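Long-range contacts in CELL WALL surface anchor family protein (Streptococcus pneumoniae, PDB 2X9Z), which forms the repeating backbone subunit of the pneumococcal pilus and so probably contributes to cell adhesion: residues A[36-42]-A[110-116]; A[51-57]-A[89-95]; A[133-138]-A[250-255]. The protein carries 1 engineered substitution. All coordinates share one frame. Residues are numbered along the deposited sequence.

How the contacts relate
All three contacts gather in one two-sheet beta domain, their centres 10 to 12 Å apart. Contact 1 joins strands 33-42 and 110-120 of one sheet; contact 2 joins strands 50-57 and 90-95 of the other. Contact 3 lies beside contact 2, since strand 130-139 neighbours strand 50-57, as Asn137 N to Asn52 O at 2.8 Å attests. The sheets meet where Ile114 CD1 lies 3.6 Å from Trp53 CG and Ile38 CD1 3.8 Å from Val134 CG2. Along the chain, contact 2 falls between the two segments of contact 1, and contact 3 opens afterwards, bringing residues 250-255 back to this domain after the chain has built a second sheet-rich region.

Contact 1 of 3, residues A[36-42]-A[110-116]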
loop_
_atom_site.group_PDB
_atom_site.type_symbol
_atom_site.label_atom_id
_atom_site.label_comp_id
_atom_site.label_asym_id
_atom_site.label_seq_id
_atom_site.Cartn_x
_atom_site.Cartn_y
_atom_site.Cartn_z
ATOM N N TYR A 36 2.493 -12.578 -7.833
ATOM C CA TYR A 36 3.084 -11.756 -6.788
ATOM C C TYR A 36 3.046 -12.430 -5.427
ATOM O O TYR A 36 2.205 -13.289 -5.161
ATOM C CB TYR A 36 2.311 -10.445 -6.667
ATOM C CG TYR A 36 2.563 -9.456 -7.783
ATOM C CD1 TYR A 36 1.784 -9.450 -8.935
ATOM C CD2 TYR A 36 3.577 -8.522 -7.680
ATOM C CE1 TYR A 36 2.015 -8.536 -9.951
ATOM C CE2 TYR A 36 3.806 -7.611 -8.676
ATOM C CZ TYR A 36 3.028 -7.614 -9.808
ATOM O OH TYR A 36 3.288 -6.693 -10.799
ATOM N N GLU A 37 3.943 -11.996 -4.552
ATOM C CA GLU A 37 3.889 -12.412 -3.162
ATOM C C GLU A 37 4.361 -11.295 -2.236
ATOM O O GLU A 37 5.251 -10.501 -2.581
ATOM C CB GLU A 37 4.708 -13.682 -2.940
ATOM C CG GLU A 37 6.190 -13.504 -3.156
ATOM C CD GLU A 37 6.953 -14.807 -3.043
ATOM O OE1 GLU A 37 8.134 -14.769 -2.656
ATOM O OE2 GLU A 37 6.373 -15.871 -3.347
ATOM N N ILE A 38 3.738 -11.234 -1.064
ATOM C CA ILE A 38 4.113 -10.307 -0.010
ATOM C C ILE A 38 4.468 -11.182 1.188
ATOM O O ILE A 38 3.654 -12.000 1.625
ATOM C CB ILE A 38 2.925 -9.396 0.376
ATOM C CG1 ILE A 38 2.372 -8.654 -0.849
ATOM C CG2 ILE A 38 3.322 -8.439 1.494
ATOM C CD1 ILE A 38 1.010 -8.067 -0.601
ATOM N N VAL A 39 5.686 -11.030 1.700
ATOM C CA VAL A 39 6.149 -11.831 2.823
ATOM C C VAL A 39 6.442 -10.911 4.005
ATOM O O VAL A 39 7.169 -9.917 3.855
ATOM C CB VAL A 39 7.416 -12.637 2.457
ATOM C CG1 VAL A 39 7.980 -13.328 3.680
ATOM C CG2 VAL A 39 7.110 -13.645 1.345
ATOM N N THR A 40 5.858 -11.228 5.160
ATOM C CA THR A 40 5.995 -10.399 6.354
ATOM C C THR A 40 6.470 -11.247 7.522
ATOM O O THR A 40 5.950 -12.340 7.758
ATOM C CB THR A 40 4.648 -9.733 6.723
ATOM O OG1 THR A 40 4.124 -9.073 5.566
ATOM C CG2 THR A 40 4.833 -8.714 7.840
ATOM N N LYS A 41 7.471 -10.747 8.236
ATOM C CA LYS A 41 7.986 -11.414 9.419
ATOM C C LYS A 41 7.489 -10.675 10.650
ATOM O O LYS A 41 7.772 -9.492 10.827
ATOM C CB LYS A 41 9.516 -11.397 9.420
ATOM C CG LYS A 41 10.155 -12.031 8.209
ATOM C CD LYS A 41 10.067 -13.538 8.244
ATOM C CE LYS A 41 10.820 -14.141 7.064
ATOM N NZ LYS A 41 10.745 -15.630 7.045
ATOM N N ILE A 42 6.753 -11.381 11.496
ATOM C CA ILE A 42 6.233 -10.810 12.728
ATOM C C ILE A 42 7.071 -11.343 13.881
ATOM O O ILE A 42 7.294 -12.548 13.982
ATOM C CB ILE A 42 4.741 -11.167 12.892
ATOM C CG1 ILE A 42 3.935 -10.477 11.778
ATOM C CG2 ILE A 42 4.216 -10.795 14.287
ATOM C CD1 ILE A 42 2.465 -10.760 11.806
ATOM N N LYS A 110 7.200 -15.306 13.152
ATOM C CA LYS A 110 6.177 -15.942 12.322
ATOM C C LYS A 110 6.199 -15.300 10.942
ATOM O O LYS A 110 6.371 -14.083 10.812
ATOM C CB LYS A 110 4.781 -15.793 12.945
ATOM C CG LYS A 110 4.625 -16.422 14.331
ATOM C CD LYS A 110 4.878 -17.928 14.335
ATOM C CE LYS A 110 3.600 -18.707 14.123
ATOM N NZ LYS A 110 3.833 -20.178 13.996
ATOM N N THR A 111 6.038 -16.113 9.906
ATOM C CA THR A 111 6.100 -15.613 8.542
ATOM C C THR A 111 4.742 -15.677 7.875
ATOM O O THR A 111 4.192 -16.763 7.679
ATOM C CB THR A 111 7.084 -16.440 7.709
ATOM O OG1 THR A 111 8.388 -16.355 8.299
ATOM C CG2 THR A 111 7.144 -15.927 6.284
ATOM N N VAL A 112 4.209 -14.514 7.510
ATOM C CA VAL A 112 2.953 -14.450 6.770
ATOM C C VAL A 112 3.279 -14.290 5.296
ATOM O O VAL A 112 4.099 -13.452 4.939
ATOM C CB VAL A 112 2.072 -13.259 7.218
ATOM C CG1 VAL A 112 0.729 -13.294 6.491
ATOM C CG2 VAL A 112 1.859 -13.284 8.723
ATOM N N LYS A 113 2.654 -15.098 4.447
ATOM C CA LYS A 113 2.828 -14.962 3.010
ATOM C C LYS A 113 1.470 -14.801 2.336
ATOM O O LYS A 113 0.543 -15.585 2.564
ATOM C CB LYS A 113 3.557 -16.183 2.441
ATOM C CG LYS A 113 3.788 -16.138 0.933
ATOM C CD LYS A 113 4.655 -17.316 0.507
ATOM C CE LYS A 113 4.750 -17.453 -0.994
ATOM N NZ LYS A 113 5.545 -18.660 -1.341
ATOM N N ILE A 114 1.358 -13.766 1.517
ATOM C CA ILE A 114 0.148 -13.497 0.758
ATOM C C ILE A 114 0.518 -13.579 -0.715
ATOM O O ILE A 114 1.466 -12.928 -1.163
ATOM C CB ILE A 114 -0.404 -12.094 1.058
ATOM C CG1 ILE A 114 -0.737 -11.968 2.545
ATOM C CG2 ILE A 114 -1.630 -11.792 0.180
ATOM C CD1 ILE A 114 -1.037 -10.539 2.975
ATOM N N THR A 115 -0.202 -14.399 -1.469
ATOM C CA THR A 115 0.064 -14.533 -2.898
ATOM C C THR A 115 -1.177 -14.159 -3.693
ATOM O O THR A 115 -2.309 -14.288 -3.210
ATOM C CB THR A 115 0.513 -15.961 -3.271
ATOM O OG1 THR A 115 -0.541 -16.887 -2.988
ATOM C CG2 THR A 115 1.742 -16.371 -2.480
ATOM N N TYR A 116 -0.958 -13.696 -4.919
ATOM C CA TYR A 116 -2.049 -13.325 -5.822
ATOM C C TYR A 116 -1.456 -13.064 -7.195
ATOM O O TYR A 116 -0.239 -13.056 -7.358
ATOM C CB TYR A 116 -2.772 -12.068 -5.326
ATOM C CG TYR A 116 -1.932 -10.816 -5.402
ATOM C CD1 TYR A 116 -1.961 -10.004 -6.538
ATOM C CD2 TYR A 116 -1.102 -10.447 -4.352
ATOM C CE1 TYR A 116 -1.188 -8.849 -6.626
ATOM C CE2 TYR A 116 -0.326 -9.290 -4.423
ATOM C CZ TYR A 116 -0.373 -8.501 -5.566
ATOM O OH TYR A 116 0.389 -7.365 -5.643
HETATM O O HOH W 1 2.644 -10.918 4.156
#
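Strand 36-42 runs antiparallel to strand 110-116, their axes 167° apart and 4.6 Å at closest approach. At Tyr36 the backbone is paired both ways with Tyr116 (Tyr36 N to Tyr116 O 2.8 Å, Tyr116 N to Tyr36 O 3.2 Å). The Tyr36 CB makes a CH-pi contact over the Tyr116 ring, 3.7 Å from its centroid; the two ring planes are only 9° apart, but centroids 5.3 Å apart mean they hardly overlap. Glu37, on the other face, forms a long salt bridge, OE2 to Lys113 NZ 3.5 Å, while its carboxylate is also held by the backbone nitrogens of Gly11 and Ala13. Ile38 returns to the tyrosine face: its N lies 2.8 Å from Ile114 O, and its CD1 meets the edge of the Tyr116 ring. Val39 faces Lys113 in a non-hydrogen-bonded pair, with CG1 3.8 Å from Thr111 CG2. Thr40 exchanges two 2.8 Å bonds with Val112 (N to O, and O to N); its OG1 shares a water with Ile38 O and Val112 O and is bonded to Trp53 NE1. Lys41 bends back so that NZ donates to Thr111 OG1 at 2.8 Å. Ile42 closes the pairing, N to Lys110 O 2.8 Å, and its CD1 lies 4.0 Å from Val112 CG2. Both strands are interior to an antiparallel sheet: strand 4-9 flanks 33-42 and strand 61-72 flanks 110-120, while the face bearing Ile38, Val112 and Ile114 packs on Asp55 and Trp53 of strand 50-57 in the opposing sheet.

Contact 2 of 3, residues A[51-57]-A[89-95]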
loop_
_atom_site.group_PDB
_atom_site.type_symbol
_atom_site.label_atom_id
_atom_site.label_comp_id
_atom_site.label_asym_id
_atom_site.label_seq_id
_atom_site.Cartn_x
_atom_site.Cartn_y
_atom_site.Cartn_z
ATOM N N ALA A 51 -3.264 -6.250 12.280
ATOM C CA ALA A 51 -2.285 -6.668 11.291
ATOM C C ALA A 51 -3.007 -6.632 9.950
ATOM O O ALA A 51 -3.750 -7.554 9.610
ATOM C CB ALA A 51 -1.761 -8.058 11.593
ATOM N N ASN A 52 -2.792 -5.546 9.211
ATOM C CA ASN A 52 -3.515 -5.267 7.976
ATOM C C ASN A 52 -2.553 -5.052 6.807
ATOM O O ASN A 52 -1.576 -4.310 6.944
ATOM C CB ASN A 52 -4.368 -4.011 8.183
ATOM C CG ASN A 52 -5.139 -3.600 6.941
ATOM O OD1 ASN A 52 -6.160 -4.203 6.601
ATOM N ND2 ASN A 52 -4.665 -2.551 6.266
ATOM N N TRP A 53 -2.843 -5.678 5.671
ATOM C CA TRP A 53 -2.078 -5.447 4.450
ATOM C C TRP A 53 -2.987 -4.786 3.420
ATOM O O TRP A 53 -4.119 -5.212 3.216
ATOM C CB TRP A 53 -1.530 -6.753 3.864
ATOM C CG TRP A 53 -0.498 -7.428 4.721
ATOM C CD1 TRP A 53 0.867 -7.322 4.606
ATOM C CD2 TRP A 53 -0.743 -8.306 5.831
ATOM N NE1 TRP A 53 1.480 -8.088 5.569
ATOM C CE2 TRP A 53 0.517 -8.699 6.334
ATOM C CE3 TRP A 53 -1.900 -8.798 6.446
ATOM C CZ2 TRP A 53 0.652 -9.562 7.420
ATOM C CZ3 TRP A 53 -1.763 -9.655 7.526
ATOM C CH2 TRP A 53 -0.494 -10.029 8.000
ATOM N N SER A 54 -2.476 -3.763 2.755
ATOM C CA SER A 54 -3.251 -3.010 1.788
ATOM C C SER A 54 -2.397 -2.906 0.521
ATOM O O SER A 54 -1.230 -2.525 0.587
ATOM C CB SER A 54 -3.574 -1.628 2.368
ATOM O OG SER A 54 -4.373 -0.847 1.498
ATOM N N ASP A 55 -2.981 -3.237 -0.627
ATOM C CA ASP A 55 -2.239 -3.327 -1.877
ATOM C C ASP A 55 -3.032 -2.677 -3.015
ATOM O O ASP A 55 -4.203 -2.984 -3.216
ATOM C CB ASP A 55 -1.991 -4.810 -2.165
ATOM C CG ASP A 55 -0.973 -5.056 -3.254
ATOM O OD1 ASP A 55 -0.599 -4.138 -4.018
ATOM O OD2 ASP A 55 -0.553 -6.229 -3.343
ATOM N N ARG A 56 -2.400 -1.774 -3.759
ATOM C CA ARG A 56 -3.022 -1.202 -4.956
ATOM C C ARG A 56 -2.015 -1.204 -6.085
ATOM O O ARG A 56 -0.809 -1.197 -5.847
ATOM C CB ARG A 56 -3.514 0.224 -4.706
ATOM C CG ARG A 56 -4.632 0.341 -3.679
ATOM C CD ARG A 56 -5.936 -0.281 -4.200
ATOM N NE ARG A 56 -7.079 -0.059 -3.303
ATOM C CZ ARG A 56 -7.313 -0.747 -2.189
ATOM N NH1 ARG A 56 -6.474 -1.696 -1.803
ATOM N NH2 ARG A 56 -8.383 -0.473 -1.452
HETATM N N MSE A 57 -2.496 -1.211 -7.321
HETATM C CA MSE A 57 -1.570 -1.267 -8.446
HETATM C C MSE A 57 -1.985 -0.353 -9.589
HETATM O O MSE A 57 -3.147 0.057 -9.697
HETATM C CB MSE A 57 -1.360 -2.709 -8.904
HETATM C CG MSE A 57 -2.622 -3.423 -9.350
HETATM SE SE MSE A 57 -2.471 -5.358 -9.064
HETATM C CE MSE A 57 -2.706 -5.318 -7.125
ATOM N N THR A 89 -8.663 -2.372 -8.257
ATOM C CA THR A 89 -7.236 -2.067 -8.336
ATOM C C THR A 89 -6.370 -2.745 -7.270
ATOM O O THR A 89 -5.184 -2.436 -7.165
ATOM C CB THR A 89 -6.989 -0.538 -8.274
ATOM O OG1 THR A 89 -7.558 -0.012 -7.069
ATOM C CG2 THR A 89 -7.613 0.157 -9.481
ATOM N N GLY A 90 -6.945 -3.652 -6.486
ATOM C CA GLY A 90 -6.179 -4.330 -5.454
ATOM C C GLY A 90 -7.031 -4.873 -4.333
ATOM O O GLY A 90 -8.183 -5.232 -4.543
ATOM N N PHE A 91 -6.470 -4.922 -3.133
ATOM C CA PHE A 91 -7.167 -5.565 -2.039
ATOM C C PHE A 91 -6.655 -5.100 -0.689
ATOM O O PHE A 91 -5.581 -4.486 -0.585
ATOM C CB PHE A 91 -7.029 -7.086 -2.140
ATOM C CG PHE A 91 -5.617 -7.577 -1.952
ATOM C CD1 PHE A 91 -5.133 -7.900 -0.684
ATOM C CD2 PHE A 91 -4.766 -7.706 -3.039
ATOM C CE1 PHE A 91 -3.823 -8.344 -0.515
ATOM C CE2 PHE A 91 -3.463 -8.154 -2.870
ATOM C CZ PHE A 91 -2.993 -8.474 -1.608
ATOM N N ASP A 92 -7.435 -5.403 0.339
ATOM C CA ASP A 92 -7.038 -5.197 1.725
ATOM C C ASP A 92 -7.322 -6.492 2.467
ATOM O O ASP A 92 -8.387 -7.086 2.295
ATOM C CB ASP A 92 -7.841 -4.052 2.344
ATOM C CG ASP A 92 -7.562 -2.723 1.682
ATOM O OD1 ASP A 92 -6.773 -1.958 2.254
ATOM O OD2 ASP A 92 -8.128 -2.438 0.599
ATOM N N LEU A 93 -6.362 -6.942 3.273
ATOM C CA LEU A 93 -6.481 -8.209 3.990
ATOM C C LEU A 93 -6.101 -7.940 5.437
ATOM O O LEU A 93 -4.992 -7.487 5.713
ATOM C CB LEU A 93 -5.564 -9.283 3.387
ATOM C CG LEU A 93 -5.741 -10.726 3.892
ATOM C CD1 LEU A 93 -5.193 -11.727 2.881
ATOM C CD2 LEU A 93 -5.104 -10.958 5.264
ATOM N N LYS A 94 -7.024 -8.198 6.357
ATOM C CA LYS A 94 -6.765 -7.944 7.760
ATOM C C LYS A 94 -6.989 -9.209 8.575
ATOM O O LYS A 94 -7.925 -9.972 8.314
ATOM C CB LYS A 94 -7.678 -6.833 8.269
ATOM C CG LYS A 94 -9.141 -7.209 8.347
ATOM C CD LYS A 94 -9.898 -6.237 9.225
ATOM C CE LYS A 94 -10.694 -6.971 10.279
ATOM N NZ LYS A 94 -11.249 -6.025 11.280
ATOM N N LEU A 95 -6.130 -9.445 9.560
ATOM C CA LEU A 95 -6.338 -10.588 10.437
ATOM C C LEU A 95 -7.486 -10.307 11.410
ATOM O O LEU A 95 -7.589 -9.207 11.961
ATOM C CB LEU A 95 -5.064 -10.933 11.211
ATOM C CG LEU A 95 -3.852 -11.325 10.368
ATOM C CD1 LEU A 95 -2.747 -11.860 11.264
ATOM C CD2 LEU A 95 -4.219 -12.356 9.299
HETATM O O HOH W 2 -6.134 -6.844 11.976
#
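Phe91 has the CB of Asp55 over one face of its ring, 4.0 Å from the centroid and 22° off the normal, a CH-pi contact within a hydrogen-bonded pair (Asp55 N to Phe91 O 2.9 Å, Phe91 N to Asp55 O 3.0 Å). Trp53, on the same face of the sheet, has Leu95 CG at its ring edge, 3.9 Å from CZ3; its CE3 lies 4.0 Å from Leu93 CD2, and Trp53 N reaches Leu93 O at 2.8 Å. The other face is polar, with Ser54 OG donating to Asp92 OD1 at 2.8 Å. From a sideways-pointing CB, Arg56 brings NH2 to Asp92 OD2 in a 2.9 Å salt bridge, its guanidinium being shared with Glu231. Opposite Arg56, Gly90 is a steric necessity: an ideal CB would lie 1.9 Å from Asp55 O, and phi/psi of 157°/-149° would itself jam a side chain. Hydrogen-bonded pairs (Trp53/Leu93, Asp55/Phe91) alternate with non-hydrogen-bonded ones (Asn52/Lys94, Ser54/Asp92), so the antiparallel pairing is regular, in keeping with axes 4.7 Å apart at 173°. Trp53 NE1 bonds to Thr40 and Asp55 OD1 to Lys7, both in the facing sheet, whereas strands 82-87 and 130-139 flank the pair. A buried acid hydrogen-bonded to a lysine recalls the Lys-Asn isopeptide sites of Gram-positive pilins, where an acid lies next to the linked pair. The largely apolar face of Trp53, Phe91 and Leu93, with Asp55 buried among them, packs on a second sheet, as in a beta sandwich.

Contact 3 of 3, residues A[133-138]-A[250-255]; sequences DVTFNY and PLDPTE
This is a short antiparallel bridge at the flank of a beta sandwich: the irregular, proline-bearing segment 250-255 runs beside strand 133-138, end-to-end directions 154° apart. Leu251, which has the most surface covered by the other segment (81 Å²; phi/psi -85°/147°), sits opposite Phe136, CA to CA 4.9 Å, in the single bridge, with Phe136 N to Leu251 O 2.9 Å and Leu251 N to Phe136 O 3.0 Å. In its mt rotamer, Leu251 places CD1 3.8 Å from Phe136 CD2 (Phe136 chi1 t) and CD2 4.2 Å from Tyr138 CE1. Pro250 (-71°/162°) pairs in register with Asn137, its CA 3.4 Å from Phe136 O. Val134 (-127°/147°, chi1 t) packs its CB 4.0 Å from Pro253 CG; Ile5 of strand 4-9 touches Leu251 and Pro253. The pairing ends with Leu251, and the segment moves off strand 133-138 around Thr254 before Glu255, salt-bridged to Lys216, points back toward it. A water there accepts from Val134 N at 3.0 Å and lies 2.7 Å from Asp252 OD1 and 2.6 Å from Glu255 OE1.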
loop_
_atom_site.group_PDB
_atom_site.type_symbol
_atom_site.label_atom_id
_atom_site.label_comp_id
_atom_site.label_asym_id
_atom_site.label_seq_id
_atom_site.Cartn_x
_atom_site.Cartn_y
_atom_site.Cartn_z
ATOM N N ASP A 133 1.762 -0.830 -4.863
ATOM C CA ASP A 133 2.194 -0.258 -3.591
ATOM C C ASP A 133 1.452 -0.936 -2.449
ATOM O O ASP A 133 0.237 -1.098 -2.505
ATOM C CB ASP A 133 2.017 1.271 -3.546
ATOM C CG ASP A 133 0.557 1.718 -3.617
ATOM O OD1 ASP A 133 -0.063 1.610 -4.700
ATOM O OD2 ASP A 133 0.035 2.216 -2.590
ATOM N N VAL A 134 2.200 -1.343 -1.430
ATOM C CA VAL A 134 1.655 -2.075 -0.298
ATOM C C VAL A 134 2.040 -1.387 0.994
ATOM O O VAL A 134 3.118 -0.781 1.100
ATOM C CB VAL A 134 2.220 -3.508 -0.252
ATOM C CG1 VAL A 134 2.016 -4.140 1.128
ATOM C CG2 VAL A 134 1.588 -4.353 -1.322
ATOM N N THR A 135 1.153 -1.471 1.976
ATOM C CA THR A 135 1.515 -1.147 3.344
ATOM C C THR A 135 1.136 -2.285 4.257
ATOM O O THR A 135 0.151 -2.998 4.017
ATOM C CB THR A 135 0.830 0.141 3.894
ATOM O OG1 THR A 135 -0.603 0.032 3.801
ATOM C CG2 THR A 135 1.312 1.378 3.166
ATOM N N PHE A 136 1.933 -2.452 5.305
ATOM C CA PHE A 136 1.544 -3.253 6.454
ATOM C C PHE A 136 1.240 -2.271 7.572
ATOM O O PHE A 136 2.137 -1.577 8.063
ATOM C CB PHE A 136 2.649 -4.227 6.868
ATOM C CG PHE A 136 2.290 -5.093 8.045
ATOM C CD1 PHE A 136 1.149 -5.887 8.018
ATOM C CD2 PHE A 136 3.093 -5.117 9.179
ATOM C CE1 PHE A 136 0.814 -6.688 9.096
ATOM C CE2 PHE A 136 2.762 -5.923 10.261
ATOM C CZ PHE A 136 1.623 -6.707 10.216
ATOM N N ASN A 137 -0.037 -2.186 7.926
ATOM C CA ASN A 137 -0.515 -1.282 8.963
ATOM C C ASN A 137 -0.782 -2.093 10.206
ATOM O O ASN A 137 -1.615 -3.000 10.197
ATOM C CB ASN A 137 -1.781 -0.580 8.495
ATOM C CG ASN A 137 -1.583 0.091 7.156
ATOM O OD1 ASN A 137 -1.085 1.232 7.077
ATOM N ND2 ASN A 137 -1.933 -0.615 6.085
ATOM N N TYR A 138 -0.051 -1.782 11.268
ATOM C CA TYR A 138 -0.066 -2.616 12.460
ATOM C C TYR A 138 0.126 -1.773 13.715
ATOM O O TYR A 138 0.487 -0.598 13.644
ATOM C CB TYR A 138 1.059 -3.659 12.371
ATOM C CG TYR A 138 2.427 -3.079 12.666
ATOM C CD1 TYR A 138 3.121 -2.342 11.710
ATOM C CD2 TYR A 138 3.027 -3.268 13.906
ATOM C CE1 TYR A 138 4.372 -1.805 11.986
ATOM C CE2 TYR A 138 4.274 -2.735 14.191
ATOM C CZ TYR A 138 4.943 -2.003 13.230
ATOM O OH TYR A 138 6.191 -1.482 13.520
ATOM N N PRO A 250 3.757 2.661 9.434
ATOM C CA PRO A 250 3.518 1.405 8.716
ATOM C C PRO A 250 4.769 0.919 7.992
ATOM O O PRO A 250 5.699 1.700 7.788
ATOM C CB PRO A 250 2.459 1.801 7.683
ATOM C CG PRO A 250 2.718 3.253 7.437
ATOM C CD PRO A 250 3.115 3.810 8.777
ATOM N N LEU A 251 4.796 -0.354 7.623
ATOM C CA LEU A 251 5.836 -0.850 6.725
ATOM C C LEU A 251 5.428 -0.601 5.282
ATOM O O LEU A 251 4.250 -0.665 4.936
ATOM C CB LEU A 251 6.063 -2.347 6.926
ATOM C CG LEU A 251 6.288 -2.851 8.353
ATOM C CD1 LEU A 251 6.677 -4.312 8.297
ATOM C CD2 LEU A 251 7.364 -2.032 9.047
ATOM N N ASP A 252 6.420 -0.343 4.439
ATOM C CA ASP A 252 6.208 0.010 3.047
ATOM C C ASP A 252 7.345 -0.637 2.253
ATOM O O ASP A 252 8.433 -0.077 2.162
ATOM C CB ASP A 252 6.259 1.540 2.937
ATOM C CG ASP A 252 5.804 2.067 1.585
ATOM O OD1 ASP A 252 5.339 1.279 0.733
ATOM O OD2 ASP A 252 5.918 3.295 1.381
ATOM N N PRO A 253 7.117 -1.843 1.713
ATOM C CA PRO A 253 8.180 -2.594 1.035
ATOM C C PRO A 253 8.607 -1.941 -0.277
ATOM O O PRO A 253 7.836 -1.215 -0.906
ATOM C CB PRO A 253 7.517 -3.947 0.735
ATOM C CG PRO A 253 6.063 -3.654 0.693
ATOM C CD PRO A 253 5.828 -2.558 1.687
ATOM N N THR A 254 9.840 -2.200 -0.690
ATOM C CA THR A 254 10.252 -1.835 -2.038
ATOM C C THR A 254 9.423 -2.659 -3.016
ATOM O O THR A 254 8.982 -3.765 -2.689
ATOM C CB THR A 254 11.756 -2.052 -2.276
ATOM O OG1 THR A 254 12.103 -3.399 -1.937
ATOM C CG2 THR A 254 12.575 -1.078 -1.426
ATOM N N GLU A 255 9.209 -2.107 -4.203
ATOM C CA GLU A 255 8.183 -2.586 -5.114
ATOM C C GLU A 255 8.796 -3.113 -6.411
ATOM O O GLU A 255 9.713 -2.511 -6.968
ATOM C CB GLU A 255 7.196 -1.443 -5.403
ATOM C CG GLU A 255 6.633 -0.791 -4.122
ATOM C CD GLU A 255 5.967 0.574 -4.346
ATOM O OE1 GLU A 255 5.322 1.085 -3.400
ATOM O OE2 GLU A 255 6.077 1.140 -5.454
HETATM O O HOH W 3 5.081 -0.469 -1.268
#